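PDB 5IHY: uncharacterized protein from Bacillus subtilis, which is uncharacterized but probably acts as a metal-dependent phosphohydrolase of the HD-domain superfamily. Local coordinates for residues D14-W19 with F89-E94; S37-L42 with D128-D133; E50-F55 with S120-V125. One frame throughout, in Å; residues are numbered along the deposited sequence.

Contact 1 (D14-W19 with F89-E94); sequences DQIRTW and FGIGKE
Phe89 lies against helix 9-23 in this all-helical HD-domain protein, where the turn after helix 79-89 packs on the N-terminal helix. No hydrogen bond joins the two segments. Phe89 has the largest share of the contact. Gln15 lays its CB over one face of the Phe89 ring, a CH-pi contact with CB 4.0 Å from the ring centroid. The Gln15 and Phe89 side chains run past each other in opposite directions, with the amide plane 44° from the ring plane. Trp19 comes to the ring's edge with its CB, 4.0 Å from Phe89 CZ. With CG anti to the backbone N (chi1 167°), the Trp19 indole receives the edge of Phe89 on its face, an offset edge-to-face pair with planes at 68°. Ile16 CG1 adds an apolar touch at Phe89 CD2. Gly90 has positive phi and follows the helix in a Schellman motif; a CB there would press on the carbonyl O of Phe89. Ile91 packs on Leu86 of helix 79-89, and Ile16 on Thr59 and Val63 of helix 54-63. The two isoleucines reach toward each other tip to tip, with Ile16 CD1 3.6 Å from Ile91 CD1.

Contact 2 (S37-L42 with D128-D133); sequences SRVADL and DADRLD
Arg38 and Asp133 form a two-pronged salt bridge between helix 33-49 and segment 128-133. The short helical segments approach to 8.7 Å at their axes, with N-to-C directions 127° apart. From CB, the Arg38 chain runs out extended; CG and CD then pass alongside Asp133 OD1. A bend at chi3 (57°) brings the guanidinium side-on to the carboxylate. Arg38 NE donates to Asp133 OD1 at 2.9 Å, nearly in the guanidinium plane. Arg38 NH2 donates to Asp133 OD2 at 2.7 Å, but OD2 is tilted from that plane and the bond is more bent. Both oxygens use their syn lone pairs, and the guanidinium and carboxylate planes are 30° apart. NH1, the remaining tip, bonds Tyr155 OH of the second subunit. Asp133 OD2 also accepts from His35 ND1, so two side chains hold this buried carboxylate.

Beside the bridge the contact is apolar. Val39 sends CG2 to Asp133 CB, 3.9 Å away, and CG1 to Ala129 CB at 4.0 Å. The small Ala129 lets the backbones come close, and its CB also meets Val39 O. The Leu42 and Leu132 side chains cross at about a right angle, with Leu42 CD2 3.8 Å from Leu132 CB.

Asp130 touches Val39 CG1 and bonds His64 through OD1; its side chain is about 3 Å from a bound nickel ion. With His35, His64 and Asp65 it fits the H...HD...D signature, so the two helices probably frame the metal site of an HD domain.

Contact 3 (E50-F55 with S120-V125); sequences ENADLF and SIEGKV
Glu122 OE2 accepts a hydrogen bond from the backbone N of Asp53 at 2.7 Å. The bond is almost straight, 175° at the hydrogen, and uses the anti lone pair of OE2. The same oxygen, Glu122 OE2, lies 3.4 Å from Asp53 CB and also near Ala52 CB. A bend at chi2 (80°) turns the Glu122 carboxylate toward Asp53 N. Glu122 CG rests 3.7 Å from Asp53 O.

Apolar contacts flank the bond. Ala52 CB faces Ile121 CG1 and Val125 CG2 at longer range. Glu50 CB packs on Val125 CG2 at 4.0 Å, and Glu50 O meets Ile121 CG1.

In the helical HD-domain fold, the turn between helix 33-49 and helix 54-63 packs here on the first turns of helix 121-132. Asn51, with positive phi, closes helix 33-49 in a Schellman motif. Asp53 is the N-cap of helix 54-63, and its OD1 bonds the backbone N of Ile56.

In the next shell, Arg98 of helix 93-106 makes a salt bridge with Glu122 OE1, so the two oxygens of Glu122 serve different partners. With an alanine here, Asp53 N would probably lose its acceptor and Arg98 the carboxylate it pairs with. Glu50 OE2 is tied to Thr180 OG1 of helix 179-202.

Overall arrangement
The centre of contact 2 is about 5 Å from the chain centre, those of contacts 3 and 1 about 14 Å and 20 Å. Contact 2 is thus the core one and contact 1 the most peripheral. Contacts 2 and 3 share helix 121-132: contact 3 uses its start and contact 2 its later part. Chemistry follows place. Contact 1 is aromatic and apolar, contact 2 joins a salt bridge to aliphatic packing near the nickel ion, and contact 3 rests on a side-chain-to-backbone bond. Only contact 2 is touched by the second subunit. Contact 1 meets both others. Arg17 NH2 lies 3.2 Å from Asp41 OD1 of contact 2, and Ile91 CG2 packs on Phe55 CE2 of contact 3.

Contact 1 (D14-W19 with F89-E94)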
# COMPACT_ATOMS: atom_id res chain seq x y z
N ASP B 14 20.34 -15.53 -18.46
CA ASP B 14 20.60 -14.11 -18.68
C ASP B 14 19.84 -13.56 -19.89
O ASP B 14 19.33 -12.43 -19.84
CB ASP B 14 22.11 -13.84 -18.84
CG ASP B 14 22.50 -12.42 -18.45
OD1 ASP B 14 21.97 -11.89 -17.44
OD2 ASP B 14 23.35 -11.82 -19.15
N GLN B 15 19.75 -14.36 -20.95
CA GLN B 15 18.97 -14.01 -22.14
C GLN B 15 17.48 -13.85 -21.81
O GLN B 15 16.83 -12.91 -22.27
CB GLN B 15 19.14 -15.05 -23.25
CG GLN B 15 20.44 -14.93 -24.05
CD GLN B 15 20.61 -16.06 -25.07
OE1 GLN B 15 20.47 -17.25 -24.74
NE2 GLN B 15 20.92 -15.70 -26.31
N ILE B 16 16.96 -14.77 -21.00
CA ILE B 16 15.55 -14.75 -20.58
C ILE B 16 15.27 -13.59 -19.63
O ILE B 16 14.21 -12.97 -19.72
CB ILE B 16 15.12 -16.09 -19.96
CG1 ILE B 16 15.31 -17.23 -20.97
CG2 ILE B 16 13.67 -16.05 -19.52
CD1 ILE B 16 15.49 -18.59 -20.34
N ARG B 17 16.21 -13.31 -18.72
CA ARG B 17 16.07 -12.21 -17.76
C ARG B 17 15.98 -10.86 -18.47
O ARG B 17 15.11 -10.04 -18.15
CB ARG B 17 17.20 -12.21 -16.73
CG ARG B 17 16.98 -13.17 -15.57
CD ARG B 17 17.98 -12.95 -14.43
NE ARG B 17 17.59 -13.72 -13.25
CZ ARG B 17 16.87 -13.24 -12.23
NH1 ARG B 17 16.45 -11.98 -12.23
NH2 ARG B 17 16.57 -14.03 -11.20
N THR B 18 16.89 -10.64 -19.43
CA THR B 18 16.88 -9.45 -20.29
C THR B 18 15.55 -9.31 -21.04
O THR B 18 14.89 -8.27 -20.97
CB THR B 18 18.05 -9.46 -21.32
OG1 THR B 18 19.31 -9.56 -20.63
CG2 THR B 18 18.06 -8.19 -22.17
N TRP B 19 15.15 -10.38 -21.73
CA TRP B 19 13.94 -10.40 -22.55
C TRP B 19 12.67 -10.05 -21.78
O TRP B 19 11.84 -9.28 -22.26
CB TRP B 19 13.81 -11.77 -23.25
CG TRP B 19 12.48 -12.05 -23.89
CD1 TRP B 19 11.88 -11.34 -24.89
CD2 TRP B 19 11.59 -13.13 -23.58
NE1 TRP B 19 10.67 -11.90 -25.22
CE2 TRP B 19 10.47 -13.01 -24.43
CE3 TRP B 19 11.63 -14.19 -22.66
CZ2 TRP B 19 9.40 -13.90 -24.39
CZ3 TRP B 19 10.57 -15.08 -22.63
CH2 TRP B 19 9.47 -14.93 -23.49
N PHE B 89 16.09 -19.36 -28.02
CA PHE B 89 17.19 -19.11 -27.09
C PHE B 89 18.11 -20.32 -26.96
O PHE B 89 19.23 -20.21 -26.45
CB PHE B 89 16.68 -18.66 -25.71
CG PHE B 89 16.32 -17.20 -25.64
CD1 PHE B 89 17.11 -16.24 -26.26
CD2 PHE B 89 15.19 -16.78 -24.94
CE1 PHE B 89 16.78 -14.89 -26.19
CE2 PHE B 89 14.86 -15.44 -24.87
CZ PHE B 89 15.65 -14.49 -25.49
N GLY B 90 17.64 -21.47 -27.44
CA GLY B 90 18.47 -22.68 -27.51
C GLY B 90 18.10 -23.77 -26.54
O GLY B 90 18.67 -24.86 -26.58
N ILE B 91 17.13 -23.49 -25.67
CA ILE B 91 16.70 -24.40 -24.60
C ILE B 91 16.13 -25.70 -25.18
O ILE B 91 15.42 -25.68 -26.19
CB ILE B 91 15.69 -23.69 -23.66
CG1 ILE B 91 16.32 -22.42 -23.08
CG2 ILE B 91 15.23 -24.62 -22.54
CD1 ILE B 91 15.32 -21.37 -22.68
N GLY B 92 16.46 -26.82 -24.53
CA GLY B 92 16.09 -28.15 -25.03
C GLY B 92 14.61 -28.48 -24.92
O GLY B 92 13.86 -27.78 -24.22
N LYS B 93 14.20 -29.56 -25.59
CA LYS B 93 12.79 -29.96 -25.68
C LYS B 93 12.16 -30.36 -24.35
O LYS B 93 11.03 -29.95 -24.05
CB LYS B 93 12.61 -31.10 -26.69
CG LYS B 93 11.18 -31.21 -27.20
CD LYS B 93 10.65 -32.64 -27.21
CE LYS B 93 9.18 -32.65 -27.59
NZ LYS B 93 8.61 -34.02 -27.69
N GLU B 94 12.86 -31.17 -23.56
CA GLU B 94 12.38 -31.59 -22.24
C GLU B 94 12.13 -30.39 -21.33
O GLU B 94 11.09 -30.30 -20.67
CB GLU B 94 13.37 -32.56 -21.59

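Contact 2 (S37-L42 with D128-D133)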
# COMPACT_ATOMS: atom_id res chain seq x y z
N SER B 37 11.17 -10.57 -10.52
CA SER B 37 12.56 -10.74 -10.08
C SER B 37 12.62 -11.31 -8.65
O SER B 37 13.36 -12.26 -8.38
CB SER B 37 13.30 -9.41 -10.13
OG SER B 37 14.53 -9.50 -9.44
N ARG B 38 11.82 -10.73 -7.77
CA ARG B 38 11.73 -11.10 -6.37
C ARG B 38 11.19 -12.53 -6.21
O ARG B 38 11.70 -13.30 -5.40
CB ARG B 38 10.83 -10.10 -5.65
CG ARG B 38 11.09 -9.92 -4.17
CD ARG B 38 10.46 -8.62 -3.65
NE ARG B 38 9.02 -8.55 -3.89
CZ ARG B 38 8.43 -7.67 -4.69
NH1 ARG B 38 9.15 -6.76 -5.33
NH2 ARG B 38 7.11 -7.69 -4.85
N VAL B 39 10.17 -12.86 -7.00
CA VAL B 39 9.57 -14.21 -7.00
C VAL B 39 10.53 -15.26 -7.56
O VAL B 39 10.61 -16.37 -7.04
CB VAL B 39 8.21 -14.23 -7.75
CG1 VAL B 39 7.76 -15.64 -8.06
CG2 VAL B 39 7.15 -13.52 -6.94
N ALA B 40 11.26 -14.90 -8.62
CA ALA B 40 12.28 -15.77 -9.20
C ALA B 40 13.35 -16.18 -8.18
O ALA B 40 13.70 -17.36 -8.09
CB ALA B 40 12.93 -15.11 -10.41
N ASP B 41 13.85 -15.20 -7.42
CA ASP B 41 14.86 -15.42 -6.39
C ASP B 41 14.34 -16.26 -5.22
O ASP B 41 15.09 -17.05 -4.63
CB ASP B 41 15.40 -14.08 -5.87
CG ASP B 41 16.32 -13.38 -6.87
OD1 ASP B 41 16.52 -13.89 -8.00
OD2 ASP B 41 16.85 -12.29 -6.51
N LEU B 42 13.08 -16.08 -4.87
CA LEU B 42 12.48 -16.80 -3.76
C LEU B 42 12.16 -18.26 -4.14
O LEU B 42 12.23 -19.16 -3.29
CB LEU B 42 11.22 -16.08 -3.27
CG LEU B 42 10.62 -16.40 -1.90
CD1 LEU B 42 11.62 -16.21 -0.76
CD2 LEU B 42 9.41 -15.51 -1.69
N ASP B 128 4.26 -21.30 -4.62
CA ASP B 128 4.54 -20.91 -3.23
C ASP B 128 5.28 -19.58 -3.09
O ASP B 128 4.96 -18.78 -2.21
CB ASP B 128 5.34 -22.01 -2.51
CG ASP B 128 4.50 -23.21 -2.16
OD1 ASP B 128 3.35 -23.30 -2.65
OD2 ASP B 128 4.99 -24.07 -1.40
N ALA B 129 6.29 -19.36 -3.93
CA ALA B 129 7.00 -18.09 -3.95
C ALA B 129 6.01 -16.96 -4.25
O ALA B 129 6.03 -15.92 -3.59
CB ALA B 129 8.12 -18.11 -4.98
N ASP B 130 5.14 -17.21 -5.23
CA ASP B 130 4.10 -16.26 -5.61
C ASP B 130 3.17 -15.86 -4.46
O ASP B 130 2.85 -14.68 -4.29
CB ASP B 130 3.26 -16.87 -6.73
CG ASP B 130 2.93 -15.88 -7.79
OD1 ASP B 130 3.67 -15.84 -8.79
OD2 ASP B 130 1.96 -15.13 -7.61
N ARG B 131 2.74 -16.85 -3.69
CA ARG B 131 1.88 -16.60 -2.54
C ARG B 131 2.62 -15.94 -1.37
O ARG B 131 2.04 -15.12 -0.65
CB ARG B 131 1.20 -17.90 -2.09
CG ARG B 131 0.17 -18.39 -3.09
CD ARG B 131 -0.83 -19.30 -2.43
NE ARG B 131 -0.39 -20.69 -2.45
CZ ARG B 131 -0.83 -21.60 -3.31
NH1 ARG B 131 -1.74 -21.28 -4.23
NH2 ARG B 131 -0.37 -22.84 -3.24
N LEU B 132 3.89 -16.28 -1.21
CA LEU B 132 4.72 -15.65 -0.18
C LEU B 132 4.92 -14.16 -0.46
O LEU B 132 4.96 -13.36 0.49
CB LEU B 132 6.06 -16.36 -0.03
CG LEU B 132 6.07 -17.66 0.80
CD1 LEU B 132 7.35 -18.43 0.56
CD2 LEU B 132 5.87 -17.39 2.29
N ASP B 133 5.01 -13.79 -1.74
CA ASP B 133 5.17 -12.38 -2.13
C ASP B 133 3.91 -11.56 -1.87
O ASP B 133 3.96 -10.32 -1.90
CB ASP B 133 5.59 -12.24 -3.60
CG ASP B 133 6.41 -10.98 -3.85
OD1 ASP B 133 7.39 -10.76 -3.10
OD2 ASP B 133 6.09 -10.21 -4.78

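Contact 3 (E50-F55 with S120-V125)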
# COMPACT_ATOMS: atom_id res chain seq x y z
N GLU B 50 13.77 -27.95 -1.58
CA GLU B 50 12.75 -28.92 -2.00
C GLU B 50 13.21 -29.90 -3.10
O GLU B 50 12.41 -30.69 -3.60
CB GLU B 50 11.47 -28.19 -2.45
CG GLU B 50 10.68 -27.53 -1.32
CD GLU B 50 10.13 -28.53 -0.30
OE1 GLU B 50 9.73 -29.64 -0.71
OE2 GLU B 50 10.10 -28.20 0.92
N ASN B 51 14.49 -29.84 -3.46
CA ASN B 51 15.09 -30.72 -4.48
C ASN B 51 14.46 -30.62 -5.88
O ASN B 51 14.41 -31.60 -6.63
CB ASN B 51 15.11 -32.18 -4.00
CG ASN B 51 16.23 -32.99 -4.64
OD1 ASN B 51 16.08 -34.19 -4.88
ND2 ASN B 51 17.36 -32.34 -4.92
N ALA B 52 13.98 -29.43 -6.22
CA ALA B 52 13.40 -29.18 -7.53
C ALA B 52 14.48 -28.92 -8.57
O ALA B 52 15.61 -28.60 -8.21
CB ALA B 52 12.45 -27.99 -7.46
N ASP B 53 14.15 -29.08 -9.85
CA ASP B 53 15.05 -28.65 -10.91
C ASP B 53 15.09 -27.12 -10.93
O ASP B 53 14.06 -26.47 -11.14
CB ASP B 53 14.61 -29.19 -12.27
CG ASP B 53 15.59 -28.83 -13.38
OD1 ASP B 53 15.90 -27.63 -13.55
OD2 ASP B 53 16.05 -29.75 -14.10
N LEU B 54 16.28 -26.57 -10.72
CA LEU B 54 16.45 -25.13 -10.48
C LEU B 54 16.34 -24.26 -11.73
O LEU B 54 15.83 -23.13 -11.66
CB LEU B 54 17.77 -24.87 -9.75
CG LEU B 54 17.94 -25.42 -8.32
CD1 LEU B 54 19.24 -24.91 -7.70
CD2 LEU B 54 16.73 -25.07 -7.43
N PHE B 55 16.83 -24.76 -12.87
CA PHE B 55 16.71 -24.06 -14.15
C PHE B 55 15.25 -23.97 -14.59
O PHE B 55 14.79 -22.90 -15.00
CB PHE B 55 17.55 -24.77 -15.23
CG PHE B 55 17.54 -24.07 -16.57
CD1 PHE B 55 18.11 -22.81 -16.73
CD2 PHE B 55 16.97 -24.70 -17.69
CE1 PHE B 55 18.10 -22.16 -17.98
CE2 PHE B 55 16.97 -24.07 -18.94
CZ PHE B 55 17.54 -22.80 -19.09
N SER B 120 3.71 -30.07 -10.85
CA SER B 120 4.92 -30.82 -10.47
C SER B 120 5.62 -30.11 -9.29
O SER B 120 5.21 -29.03 -8.87
CB SER B 120 5.87 -30.97 -11.67
OG SER B 120 6.31 -29.71 -12.14
N ILE B 121 6.67 -30.74 -8.75
CA ILE B 121 7.41 -30.14 -7.64
C ILE B 121 7.91 -28.73 -8.01
O ILE B 121 7.85 -27.82 -7.19
CB ILE B 121 8.55 -31.09 -7.11
CG1 ILE B 121 9.23 -30.51 -5.86
CG2 ILE B 121 9.58 -31.43 -8.19
CD1 ILE B 121 8.40 -30.62 -4.59
N GLU B 122 8.36 -28.57 -9.25
CA GLU B 122 8.81 -27.29 -9.80
C GLU B 122 7.68 -26.24 -9.84
O GLU B 122 7.90 -25.08 -9.51
CB GLU B 122 9.39 -27.47 -11.21
CG GLU B 122 10.78 -28.10 -11.26
CD GLU B 122 10.76 -29.61 -11.10
OE1 GLU B 122 9.73 -30.25 -11.45
OE2 GLU B 122 11.78 -30.16 -10.63
N GLY B 123 6.49 -26.66 -10.25
CA GLY B 123 5.33 -25.79 -10.28
C GLY B 123 4.91 -25.36 -8.88
O GLY B 123 4.66 -24.18 -8.63
N LYS B 124 4.85 -26.34 -7.98
CA LYS B 124 4.50 -26.10 -6.58
C LYS B 124 5.38 -25.03 -5.97
O LYS B 124 4.89 -24.13 -5.28
CB LYS B 124 4.61 -27.39 -5.77
CG LYS B 124 3.40 -28.32 -5.92
CD LYS B 124 3.62 -29.63 -5.18
CE LYS B 124 2.32 -30.41 -5.00
NZ LYS B 124 1.78 -30.94 -6.28
N VAL B 125 6.68 -25.11 -6.25
CA VAL B 125 7.65 -24.18 -5.69
C VAL B 125 7.42 -22.77 -6.23
O VAL B 125 7.46 -21.79 -5.47
CB VAL B 125 9.10 -24.68 -5.92
CG1 VAL B 125 10.11 -23.58 -5.70
CG2 VAL B 125 9.39 -25.86 -5.00